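Local coordinates for protein putative NADH-flavin reductase (Lactobacillus casei ATCC 334, PDB 3H2S) that binds NADPH in a Rossmann-type fold and probably acts as an NAD(P)H-dependent oxidoreductase, perhaps a flavin reductase, at residues T9-G13 against A161-G165; L104-L109 against D208-V212; H116-L120 against A135-Y139; P166-Y170 against L194-D198. All coordinates share one frame. Residues are numbered along the deposited sequence.

Overall arrangement
From the N terminus, residues 9-13 form the turn after strand 2-6 and the start of helix 11-22; 161-165 close on them 148 residues later, making interaction 1. Within that span, interaction 2 opens at 104-109, after strand 99-103, and next comes interaction 3, where 116-120 folds back on helix 132-145. Interaction 4 follows interaction 1 directly in sequence and sets 166-170 on helix 189-201. Interaction 2 closes only at strand 209-214, so it crosses interaction 1 and encloses both interaction 3 and interaction 4. Backbone pairing joins interactions 2 and 3, Val212 packs against interaction 4, and interactions 1, 2 and 3 all reach the NADPH.

Interaction 1 of 4, residues T9-G13 against A161-G165; sequences TGRAG and AFPSG. With NDP (NADPH dihydro-nicotinamide-adenine-dinucleotide phosphate), chain C.
Arg11 provides the main polar link: its NH2 donates to Phe162 O at 2.7 Å with a nearly straight angle, and NH1 adds a weak bond to the same oxygen at 3.2 Å. NH1 also donates to NADPH O2N at 2.9 Å, so one guanidinium joins the 161-165 loop to the nicotinamide-side phosphate. Its long side chain, chi1 m, chi2 t and chi3 p, can span both. The backbone supplies further contacts to the pyrophosphate, with Arg11 N 2.7 Å from O2A and Ala12 N 2.8 Å from O1N of NADPH. Thr9 OG1 makes a very short 2.5 Å bond to NADPH O1X, on the 2'-phosphate. Gly10 is the N-cap, where a CB would clash with NADPH C5B; helix 11-22 starts at Arg11. The segment 161-165 is irregular and mostly extended, and the nearest CA atoms, those of Arg11 and Ser164, are 6.8 Å apart. Packing is slight: Phe162 points toward the helix start, and with chi1 t its CZ lies 3.8 Å from Ala12 CB. Ala12 is small enough to admit both phosphate and ring. Such a glycine-containing turn, with phosphates at a helix N terminus, is the hallmark of the Rossmann dinucleotide-binding fold.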
# COMPACT_ATOMS: atom_id res chain seq x y z
N THR A 9 -3.11 7.22 -21.90
CA THR A 9 -4.22 7.38 -22.86
C THR A 9 -5.42 8.13 -22.28
O THR A 9 -6.34 8.51 -23.03
CB THR A 9 -4.70 6.02 -23.41
OG1 THR A 9 -5.07 5.16 -22.32
CG2 THR A 9 -3.59 5.38 -24.23
N GLY A 10 -5.36 8.43 -20.98
CA GLY A 10 -6.46 9.12 -20.30
C GLY A 10 -6.49 10.61 -20.61
O GLY A 10 -5.66 11.13 -21.36
N ARG A 11 -7.42 11.32 -19.98
CA ARG A 11 -7.57 12.76 -20.20
C ARG A 11 -6.36 13.52 -19.66
O ARG A 11 -5.71 14.25 -20.40
CB ARG A 11 -8.86 13.27 -19.54
CG ARG A 11 -10.13 12.52 -20.05
CD ARG A 11 -11.34 12.78 -19.16
NE ARG A 11 -11.69 14.18 -19.12
CZ ARG A 11 -11.50 14.98 -18.07
NH1 ARG A 11 -10.99 14.50 -16.94
NH2 ARG A 11 -11.86 16.25 -18.15
N ALA A 12 -6.04 13.32 -18.37
CA ALA A 12 -4.84 13.92 -17.76
C ALA A 12 -3.57 13.37 -18.41
O ALA A 12 -2.68 14.13 -18.81
CB ALA A 12 -4.82 13.68 -16.26
N GLY A 13 -3.53 12.06 -18.59
CA GLY A 13 -2.35 11.39 -19.14
C GLY A 13 -1.92 11.84 -20.52
O GLY A 13 -0.73 12.08 -20.76
N ALA A 161 -13.23 20.86 -10.13
CA ALA A 161 -13.56 20.52 -11.52
C ALA A 161 -12.29 20.29 -12.34
O ALA A 161 -11.39 21.12 -12.33
CB ALA A 161 -14.43 21.61 -12.15
N PHE A 162 -12.26 19.19 -13.09
CA PHE A 162 -11.07 18.82 -13.86
C PHE A 162 -11.41 18.63 -15.36
O PHE A 162 -11.22 17.55 -15.93
CB PHE A 162 -10.47 17.54 -13.26
CG PHE A 162 -9.07 17.22 -13.72
CD1 PHE A 162 -8.32 18.16 -14.41
CD2 PHE A 162 -8.51 15.98 -13.44
CE1 PHE A 162 -7.01 17.87 -14.80
CE2 PHE A 162 -7.22 15.67 -13.83
CZ PHE A 162 -6.48 16.62 -14.53
N PRO A 163 -11.89 19.70 -16.02
CA PRO A 163 -12.32 19.62 -17.41
C PRO A 163 -11.15 19.46 -18.38
O PRO A 163 -10.02 19.86 -18.08
CB PRO A 163 -13.00 20.99 -17.64
CG PRO A 163 -12.32 21.89 -16.65
CD PRO A 163 -12.12 21.04 -15.44
N SER A 164 -11.43 18.91 -19.56
CA SER A 164 -10.43 18.88 -20.62
C SER A 164 -10.25 20.29 -21.17
O SER A 164 -11.19 21.06 -21.22
CB SER A 164 -10.89 17.95 -21.75
OG SER A 164 -10.14 18.19 -22.93
N GLY A 165 -9.00 20.67 -21.43
CA GLY A 165 -8.75 21.98 -22.03
C GLY A 165 -7.27 22.26 -22.20
O GLY A 165 -6.45 21.65 -21.53
PA NDP C . -9.24 8.90 -17.36
O1A NDP C . -10.62 8.30 -16.95
O2A NDP C . -9.18 9.75 -18.58
O5B NDP C . -8.49 7.40 -17.59
C5B NDP C . -7.25 7.37 -16.84
C4B NDP C . -6.33 6.20 -17.35
O4B NDP C . -6.61 5.05 -16.57
C3B NDP C . -6.64 5.77 -18.82
O3B NDP C . -5.42 5.83 -19.50
C2B NDP C . -7.14 4.28 -18.65
O2B NDP C . -6.87 3.40 -19.68
C1B NDP C . -6.36 3.92 -17.35
N9A NDP C . -6.99 2.78 -16.66
C8A NDP C . -8.27 2.82 -16.06
N7A NDP C . -8.61 1.67 -15.48
C5A NDP C . -7.48 0.84 -15.67
C6A NDP C . -7.25 -0.48 -15.24
N6A NDP C . -8.24 -1.13 -14.57
N1A NDP C . -6.18 -1.16 -15.78
C2A NDP C . -5.24 -0.41 -16.43
N3A NDP C . -5.26 0.92 -16.73
C4A NDP C . -6.46 1.51 -16.39
O3 NDP C . -8.99 9.78 -16.08
PN NDP C . -8.66 11.32 -15.69
O1N NDP C . -7.51 11.81 -16.59
O2N NDP C . -9.96 12.03 -15.94
O5D NDP C . -8.13 11.44 -14.15
C5D NDP C . -6.74 11.39 -13.82
C4D NDP C . -6.63 11.58 -12.29
O4D NDP C . -7.38 12.74 -12.00
C3D NDP C . -7.15 10.44 -11.38
O3D NDP C . -6.38 10.35 -10.24
C2D NDP C . -8.62 10.93 -11.10
O2D NDP C . -9.10 10.46 -9.87
C1D NDP C . -8.31 12.47 -10.97
N1N NDP C . -9.53 13.26 -11.00
C2N NDP C . -9.87 13.96 -9.76
C3N NDP C . -11.26 14.58 -9.73
C7N NDP C . -11.32 15.68 -8.68
O7N NDP C . -10.78 15.51 -7.60
N7N NDP C . -12.13 16.78 -8.91
C4N NDP C . -11.93 14.95 -11.04
C5N NDP C . -11.69 13.97 -12.16
C6N NDP C . -10.41 13.17 -12.15
P2B NDP C . -7.78 3.41 -21.03
O1X NDP C . -7.47 4.72 -21.84
O2X NDP C . -7.20 2.27 -21.95
O3X NDP C . -9.23 3.29 -20.74

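Interaction 2 of 4, residues L104-L109 against D208-V212; sequences LGSASL and DRIVV. With NDP (NADPH dihydro-nicotinamide-adenine-dinucleotide phosphate), chain C.
Asp208 opens the second segment, and its OD1 accepts a hydrogen bond from Arg209 N at 2.7 Å. Arg209 then points toward the irregular 104-109 loop and dominates the contact. With chi1 t, chi2 near -93° and chi3 m, it bends so that NH1 donates to Ser108 OG at 2.8 Å and NH2 to Ser108 O at 2.9 Å; an arginine can grip both at once. Leu104 CD1 lies 3.9 Å from Arg209 CG, while Leu109 CD2 covers one guanidinium face, 3.5 Å from Arg209 CZ. Asp175 balances the buried charge. Ile210 turns away, as strand alternation requires, and Val211 returns to meet Leu109, with CG2 3.6 Å from Leu109 CD1. Nearest CA pairs are Leu104-Arg209 at 8.8 Å and Leu109-Val211 at 8.1 Å. The loop turns through a Leu109 N to Ser106 O bond of 3.0 Å, and Ser106 N donates to NADPH O7N at 2.7 Å: a loop following a central Rossmann strand that holds the nicotinamide carboxamide.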
# COMPACT_ATOMS: atom_id res chain seq x y z
N LEU A 104 -3.99 13.25 -7.31
CA LEU A 104 -4.86 12.83 -6.22
C LEU A 104 -6.27 13.39 -6.45
O LEU A 104 -6.63 13.74 -7.58
CB LEU A 104 -4.28 13.30 -4.88
CG LEU A 104 -2.91 12.70 -4.54
CD1 LEU A 104 -2.30 13.36 -3.31
CD2 LEU A 104 -2.98 11.18 -4.36
N GLY A 105 -7.10 13.35 -5.42
CA GLY A 105 -8.46 13.82 -5.54
C GLY A 105 -8.67 15.13 -4.80
O GLY A 105 -7.85 15.53 -3.97
N SER A 106 -9.81 15.75 -5.06
CA SER A 106 -10.19 16.99 -4.41
C SER A 106 -10.69 16.73 -2.98
O SER A 106 -10.63 17.60 -2.12
CB SER A 106 -11.28 17.67 -5.25
OG SER A 106 -11.09 19.07 -5.28
N ALA A 107 -11.17 15.52 -2.72
CA ALA A 107 -11.84 15.23 -1.44
C ALA A 107 -10.88 15.15 -0.25
O ALA A 107 -11.31 15.17 0.90
CB ALA A 107 -12.66 13.95 -1.56
N SER A 108 -9.58 15.07 -0.53
CA SER A 108 -8.58 15.08 0.54
C SER A 108 -8.12 16.50 0.87
O SER A 108 -7.24 16.69 1.71
CB SER A 108 -7.39 14.18 0.16
OG SER A 108 -6.66 14.70 -0.94
N LEU A 109 -8.65 17.47 0.14
CA LEU A 109 -8.41 18.88 0.44
C LEU A 109 -9.39 19.41 1.48
O LEU A 109 -10.52 18.91 1.58
CB LEU A 109 -8.55 19.73 -0.82
CG LEU A 109 -7.60 19.48 -1.98
CD1 LEU A 109 -8.11 20.22 -3.22
CD2 LEU A 109 -6.18 19.90 -1.61
N ASP A 208 5.35 16.14 -0.47
CA ASP A 208 4.32 17.08 -0.06
C ASP A 208 3.18 16.97 -1.07
O ASP A 208 3.32 16.34 -2.12
CB ASP A 208 4.88 18.50 -0.05
CG ASP A 208 4.12 19.44 0.88
OD1 ASP A 208 3.02 19.07 1.35
OD2 ASP A 208 4.58 20.58 1.07
N ARG A 209 2.05 17.58 -0.74
CA ARG A 209 0.92 17.66 -1.66
C ARG A 209 0.63 19.13 -1.95
O ARG A 209 0.62 19.95 -1.05
CB ARG A 209 -0.31 17.00 -1.05
CG ARG A 209 -1.49 16.93 -2.00
CD ARG A 209 -2.43 18.11 -1.86
NE ARG A 209 -3.03 18.16 -0.53
CZ ARG A 209 -4.12 17.49 -0.18
NH1 ARG A 209 -4.77 16.76 -1.09
NH2 ARG A 209 -4.56 17.54 1.07
N ILE A 210 0.47 19.45 -3.23
CA ILE A 210 -0.06 20.75 -3.63
C ILE A 210 -1.40 20.62 -4.36
O ILE A 210 -1.80 19.52 -4.73
CB ILE A 210 0.95 21.53 -4.48
CG1 ILE A 210 1.35 20.72 -5.72
CG2 ILE A 210 2.19 21.90 -3.62
CD1 ILE A 210 2.11 21.54 -6.78
N VAL A 211 -2.13 21.72 -4.47
CA VAL A 211 -3.38 21.74 -5.23
C VAL A 211 -3.20 22.83 -6.29
O VAL A 211 -2.56 23.84 -6.02
CB VAL A 211 -4.59 22.10 -4.34
CG1 VAL A 211 -4.32 23.38 -3.53
CG2 VAL A 211 -5.86 22.24 -5.17
N VAL A 212 -3.82 22.64 -7.45
CA VAL A 212 -3.69 23.64 -8.51
C VAL A 212 -5.04 24.03 -9.11
O VAL A 212 -5.93 23.19 -9.21
CB VAL A 212 -2.72 23.17 -9.62
CG1 VAL A 212 -1.30 23.15 -9.09
CG2 VAL A 212 -3.10 21.79 -10.13
PA NDP C . -9.24 8.90 -17.36
O1A NDP C . -10.62 8.30 -16.95
O2A NDP C . -9.18 9.75 -18.58
O5B NDP C . -8.49 7.40 -17.59
C5B NDP C . -7.25 7.37 -16.84
C4B NDP C . -6.33 6.20 -17.35
O4B NDP C . -6.61 5.05 -16.57
C3B NDP C . -6.64 5.77 -18.82
O3B NDP C . -5.42 5.83 -19.50
C2B NDP C . -7.14 4.28 -18.65
O2B NDP C . -6.87 3.40 -19.68
C1B NDP C . -6.36 3.92 -17.35
N9A NDP C . -6.99 2.78 -16.66
C8A NDP C . -8.27 2.82 -16.06
N7A NDP C . -8.61 1.67 -15.48
C5A NDP C . -7.48 0.84 -15.67
C6A NDP C . -7.25 -0.48 -15.24
N6A NDP C . -8.24 -1.13 -14.57
N1A NDP C . -6.18 -1.16 -15.78
C2A NDP C . -5.24 -0.41 -16.43
N3A NDP C . -5.26 0.92 -16.73
C4A NDP C . -6.46 1.51 -16.39
O3 NDP C . -8.99 9.78 -16.08
PN NDP C . -8.66 11.32 -15.69
O1N NDP C . -7.51 11.81 -16.59
O2N NDP C . -9.96 12.03 -15.94
O5D NDP C . -8.13 11.44 -14.15
C5D NDP C . -6.74 11.39 -13.82
C4D NDP C . -6.63 11.58 -12.29
O4D NDP C . -7.38 12.74 -12.00
C3D NDP C . -7.15 10.44 -11.38
O3D NDP C . -6.38 10.35 -10.24
C2D NDP C . -8.62 10.93 -11.10
O2D NDP C . -9.10 10.46 -9.87
C1D NDP C . -8.31 12.47 -10.97
N1N NDP C . -9.53 13.26 -11.00
C2N NDP C . -9.87 13.96 -9.76
C3N NDP C . -11.26 14.58 -9.73
C7N NDP C . -11.32 15.68 -8.68
O7N NDP C . -10.78 15.51 -7.60
N7N NDP C . -12.13 16.78 -8.91
C4N NDP C . -11.93 14.95 -11.04
C5N NDP C . -11.69 13.97 -12.16
C6N NDP C . -10.41 13.17 -12.15
P2B NDP C . -7.78 3.41 -21.03
O1X NDP C . -7.47 4.72 -21.84
O2X NDP C . -7.20 2.27 -21.95
O3X NDP C . -9.23 3.29 -20.74

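Interaction 3 of 4, residues H116-L120 against A135-Y139; sequences HPMIL and ALYQY. With NDP (NADPH dihydro-nicotinamide-adenine-dinucleotide phosphate), chain C.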
# COMPACT_ATOMS: atom_id res chain seq x y z
N HIS A 116 -8.81 20.48 7.79
CA HIS A 116 -8.78 19.03 7.66
C HIS A 116 -9.52 18.59 6.40
O HIS A 116 -10.32 19.35 5.85
CB HIS A 116 -9.41 18.37 8.89
CG HIS A 116 -10.87 18.69 9.06
ND1 HIS A 116 -11.31 19.92 9.51
CD2 HIS A 116 -11.97 18.00 8.70
CE1 HIS A 116 -12.63 19.94 9.49
NE2 HIS A 116 -13.06 18.79 9.00
N PRO A 117 -9.16 17.41 5.86
CA PRO A 117 -9.73 16.93 4.60
C PRO A 117 -11.26 16.86 4.63
O PRO A 117 -11.85 16.41 5.62
CB PRO A 117 -9.15 15.52 4.47
CG PRO A 117 -7.91 15.51 5.33
CD PRO A 117 -8.19 16.46 6.45
N MSE A 118 -11.89 17.37 3.58
CA MSE A 118 -13.34 17.57 3.59
C MSE A 118 -14.10 16.24 3.64
O MSE A 118 -15.22 16.19 4.13
CB MSE A 118 -13.79 18.37 2.37
CG MSE A 118 -13.59 17.64 1.03
SE MSE A 118 -14.23 18.70 -0.50
CE MSE A 118 -12.71 19.95 -0.65
N ILE A 119 -13.49 15.18 3.11
CA ILE A 119 -14.11 13.85 3.11
C ILE A 119 -14.48 13.41 4.52
O ILE A 119 -15.43 12.66 4.72
CB ILE A 119 -13.19 12.77 2.46
CG1 ILE A 119 -13.96 11.47 2.21
CG2 ILE A 119 -11.95 12.50 3.32
CD1 ILE A 119 -13.17 10.46 1.36
N LEU A 120 -13.74 13.89 5.51
CA LEU A 120 -14.02 13.52 6.90
C LEU A 120 -15.38 14.05 7.37
O LEU A 120 -15.98 13.50 8.29
CB LEU A 120 -12.92 14.04 7.83
CG LEU A 120 -11.51 13.52 7.50
CD1 LEU A 120 -10.50 14.10 8.46
CD2 LEU A 120 -11.49 12.00 7.55
N ALA A 135 -13.26 8.39 -4.41
CA ALA A 135 -12.82 9.48 -3.53
C ALA A 135 -12.20 8.95 -2.23
O ALA A 135 -11.15 9.42 -1.78
CB ALA A 135 -14.00 10.43 -3.23
N LEU A 136 -12.85 7.96 -1.62
CA LEU A 136 -12.32 7.34 -0.41
C LEU A 136 -10.93 6.76 -0.66
O LEU A 136 -9.98 7.03 0.09
CB LEU A 136 -13.28 6.24 0.07
CG LEU A 136 -12.81 5.44 1.30
CD1 LEU A 136 -12.69 6.36 2.52
CD2 LEU A 136 -13.77 4.27 1.54
N TYR A 137 -10.79 5.97 -1.70
CA TYR A 137 -9.51 5.30 -1.92
C TYR A 137 -8.39 6.24 -2.37
O TYR A 137 -7.22 5.99 -2.07
CB TYR A 137 -9.67 4.12 -2.87
CG TYR A 137 -10.11 2.88 -2.14
CD1 TYR A 137 -11.42 2.39 -2.28
CD2 TYR A 137 -9.22 2.16 -1.37
CE1 TYR A 137 -11.82 1.22 -1.65
CE2 TYR A 137 -9.59 0.98 -0.76
CZ TYR A 137 -10.89 0.51 -0.90
OH TYR A 137 -11.21 -0.68 -0.30
N GLN A 138 -8.74 7.37 -2.98
CA GLN A 138 -7.75 8.41 -3.27
C GLN A 138 -7.34 9.18 -2.03
O GLN A 138 -6.21 9.66 -1.93
CB GLN A 138 -8.23 9.37 -4.35
CG GLN A 138 -8.17 8.77 -5.71
CD GLN A 138 -7.73 9.76 -6.76
OE1 GLN A 138 -8.52 10.56 -7.23
NE2 GLN A 138 -6.47 9.65 -7.18
N TYR A 139 -8.28 9.34 -1.09
CA TYR A 139 -7.93 9.87 0.21
C TYR A 139 -6.92 8.92 0.89
O TYR A 139 -5.90 9.36 1.39
CB TYR A 139 -9.19 10.02 1.06
CG TYR A 139 -8.91 10.35 2.51
CD1 TYR A 139 -8.30 11.54 2.85
CD2 TYR A 139 -9.16 9.42 3.51
CE1 TYR A 139 -7.99 11.83 4.18
CE2 TYR A 139 -8.91 9.73 4.85
CZ TYR A 139 -8.34 10.94 5.17
OH TYR A 139 -8.05 11.23 6.49
PA NDP C . -9.24 8.90 -17.36
O1A NDP C . -10.62 8.30 -16.95
O2A NDP C . -9.18 9.75 -18.58
O5B NDP C . -8.49 7.40 -17.59
C5B NDP C . -7.25 7.37 -16.84
C4B NDP C . -6.33 6.20 -17.35
O4B NDP C . -6.61 5.05 -16.57
C3B NDP C . -6.64 5.77 -18.82
O3B NDP C . -5.42 5.83 -19.50
C2B NDP C . -7.14 4.28 -18.65
O2B NDP C . -6.87 3.40 -19.68
C1B NDP C . -6.36 3.92 -17.35
N9A NDP C . -6.99 2.78 -16.66
C8A NDP C . -8.27 2.82 -16.06
N7A NDP C . -8.61 1.67 -15.48
C5A NDP C . -7.48 0.84 -15.67
C6A NDP C . -7.25 -0.48 -15.24
N6A NDP C . -8.24 -1.13 -14.57
N1A NDP C . -6.18 -1.16 -15.78
C2A NDP C . -5.24 -0.41 -16.43
N3A NDP C . -5.26 0.92 -16.73
C4A NDP C . -6.46 1.51 -16.39
O3 NDP C . -8.99 9.78 -16.08
PN NDP C . -8.66 11.32 -15.69
O1N NDP C . -7.51 11.81 -16.59
O2N NDP C . -9.96 12.03 -15.94
O5D NDP C . -8.13 11.44 -14.15
C5D NDP C . -6.74 11.39 -13.82
C4D NDP C . -6.63 11.58 -12.29
O4D NDP C . -7.38 12.74 -12.00
C3D NDP C . -7.15 10.44 -11.38
O3D NDP C . -6.38 10.35 -10.24
C2D NDP C . -8.62 10.93 -11.10
O2D NDP C . -9.10 10.46 -9.87
C1D NDP C . -8.31 12.47 -10.97
N1N NDP C . -9.53 13.26 -11.00
C2N NDP C . -9.87 13.96 -9.76
C3N NDP C . -11.26 14.58 -9.73
C7N NDP C . -11.32 15.68 -8.68
O7N NDP C . -10.78 15.51 -7.60
N7N NDP C . -12.13 16.78 -8.91
C4N NDP C . -11.93 14.95 -11.04
C5N NDP C . -11.69 13.97 -12.16
C6N NDP C . -10.41 13.17 -12.15
P2B NDP C . -7.78 3.41 -21.03
O1X NDP C . -7.47 4.72 -21.84
O2X NDP C . -7.20 2.27 -21.95
O3X NDP C . -9.23 3.29 -20.74
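Ile119 is the bump of this contact, and the hollow it enters lies on helix 132-145 between Leu136 and Tyr139. Its CD1 tip reaches 3.7 Å from Leu136 CA and 3.9 Å from Ala135 O, close to the backbone because Ala135 is so small. Its other methyl, CG2, sits over the face of Tyr139, 3.9 Å from the ring centroid and 14° off the normal, a CH-pi contact. A branched isoleucine with both chi angles t can meet helix and ring together. Pro117 and Leu120 add further apolar contacts around Tyr139: Pro117 CG is 3.9 Å from Tyr139 CE1, and Leu120 CD2 is 3.7 Å from Tyr139 OH. Both belong to a tight turn in which Leu120 N bonds to Pro117 O at 3.2 Å. No hydrogen bond crosses between the segments; the fit is apolar. Gln138, on another side of the same helix, bonds to NADPH ribose O2D through OE1 at 2.7 Å. The contact thus packs a 3-10 turn from the long loop after strand 99-103 onto a cofactor-binding helix of the Rossmann fold.

Interaction 4 of 4, residues P166-Y170 against L194-D198; sequences PATSY and LAILD
A surface contact, apolar along most of its length and polar at one end, joins the loop leading into edge strand 170-173 to helix 189-201. Segment 166-170 is irregular, extended at Pro166 and Ala167, kinked at Thr168 (phi/psi -130/-80) and extended again from Ser169. Segment 194-198 is regular helix, with Asp198 N 2.8 Å from Leu194 O. Nearest CA atoms pair Ala167 with Leu194 at 6.9 Å and Tyr170 with Ala195 at 7.2 Å. Ala167 points toward the helix, and its short side chain allows a close approach, CB to Leu194 CG 3.5 Å. Leu194, rotamer m,t, also packs its CB 3.9 Å from Tyr170 CD2, spanning the kink. In this Rossmann-type fold, strand 170-173 lies antiparallel beside strand 209-214, whose Val212 touches both Tyr170 and Ala195, so the tyrosine packs between the sheet's margin and its covering helix. With chi1 p and chi2 81°, Tyr170 lays its ring over Ala195: CB is 3.8 Å from the ring centroid and 11° off the normal, a CH-pi contact; the small alanine lets the ring lie close to the helix backbone, Tyr170 CE2 3.5 Å from Ala195 CA. The hydroxyl then reaches past the apolar patch, Tyr170 OH donating to Asp198 OD2 at 2.6 Å. A water donates to Tyr170 OH at 2.6 Å and to Ala195 O at 2.9 Å, while Asp198 OD1 forms a salt bridge with Arg23.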
# COMPACT_ATOMS: atom_id res chain seq x y z
N PRO A 166 -6.93 23.20 -23.10
CA PRO A 166 -5.53 23.58 -23.28
C PRO A 166 -4.95 24.31 -22.06
O PRO A 166 -5.70 24.81 -21.21
CB PRO A 166 -5.57 24.52 -24.49
CG PRO A 166 -6.93 25.10 -24.45
CD PRO A 166 -7.82 23.96 -23.99
N ALA A 167 -3.62 24.35 -21.97
CA ALA A 167 -2.97 25.01 -20.84
C ALA A 167 -3.02 26.52 -21.04
O ALA A 167 -2.97 27.01 -22.18
CB ALA A 167 -1.50 24.57 -20.77
N THR A 168 -3.10 27.24 -19.94
CA THR A 168 -2.99 28.70 -19.95
C THR A 168 -1.96 29.14 -18.92
O THR A 168 -0.80 29.35 -19.25
CB THR A 168 -4.34 29.38 -19.65
OG1 THR A 168 -4.88 28.84 -18.43
CG2 THR A 168 -5.32 29.13 -20.77
N SER A 169 -2.39 29.19 -17.65
CA SER A 169 -1.48 29.30 -16.50
C SER A 169 -2.21 28.67 -15.32
O SER A 169 -3.44 28.60 -15.32
CB SER A 169 -1.17 30.77 -16.16
OG SER A 169 -0.35 31.37 -17.14
N TYR A 170 -1.46 28.32 -14.28
CA TYR A 170 -2.08 27.81 -13.06
C TYR A 170 -1.63 28.56 -11.80
O TYR A 170 -0.61 29.27 -11.80
CB TYR A 170 -1.89 26.29 -12.91
CG TYR A 170 -0.47 25.89 -12.59
CD1 TYR A 170 0.02 25.96 -11.28
CD2 TYR A 170 0.41 25.55 -13.60
CE1 TYR A 170 1.35 25.67 -11.00
CE2 TYR A 170 1.75 25.31 -13.34
CZ TYR A 170 2.21 25.36 -12.04
OH TYR A 170 3.52 25.04 -11.77
N LEU A 194 0.97 21.30 -17.16
CA LEU A 194 1.97 22.33 -16.84
C LEU A 194 2.52 22.13 -15.44
O LEU A 194 3.73 22.18 -15.23
CB LEU A 194 1.37 23.75 -16.93
CG LEU A 194 1.02 24.35 -18.29
CD1 LEU A 194 0.70 25.85 -18.13
CD2 LEU A 194 2.15 24.15 -19.30
N ALA A 195 1.62 21.99 -14.47
CA ALA A 195 2.00 21.85 -13.06
C ALA A 195 2.84 20.61 -12.81
O ALA A 195 3.79 20.63 -12.03
CB ALA A 195 0.73 21.85 -12.17
N ILE A 196 2.44 19.49 -13.40
CA ILE A 196 3.20 18.26 -13.29
C ILE A 196 4.61 18.36 -13.86
O ILE A 196 5.57 18.03 -13.18
CB ILE A 196 2.41 17.09 -13.92
CG1 ILE A 196 1.17 16.80 -13.06
CG2 ILE A 196 3.32 15.86 -14.04
CD1 ILE A 196 0.21 15.76 -13.65
N LEU A 197 4.72 18.88 -15.08
CA LEU A 197 6.01 19.02 -15.73
C LEU A 197 6.86 20.06 -15.02
O LEU A 197 8.07 19.90 -14.94
CB LEU A 197 5.87 19.35 -17.22
CG LEU A 197 5.92 18.12 -18.14
CD1 LEU A 197 7.23 17.36 -17.99
CD2 LEU A 197 4.72 17.21 -17.89
N ASP A 198 6.21 21.08 -14.46
CA ASP A 198 6.94 22.08 -13.66
C ASP A 198 7.63 21.40 -12.49
O ASP A 198 8.78 21.71 -12.17
CB ASP A 198 6.00 23.18 -13.16
CG ASP A 198 5.76 24.25 -14.21
OD1 ASP A 198 6.38 24.19 -15.29
OD2 ASP A 198 4.96 25.16 -13.93
O HOH W 1 4.05 22.97 -10.26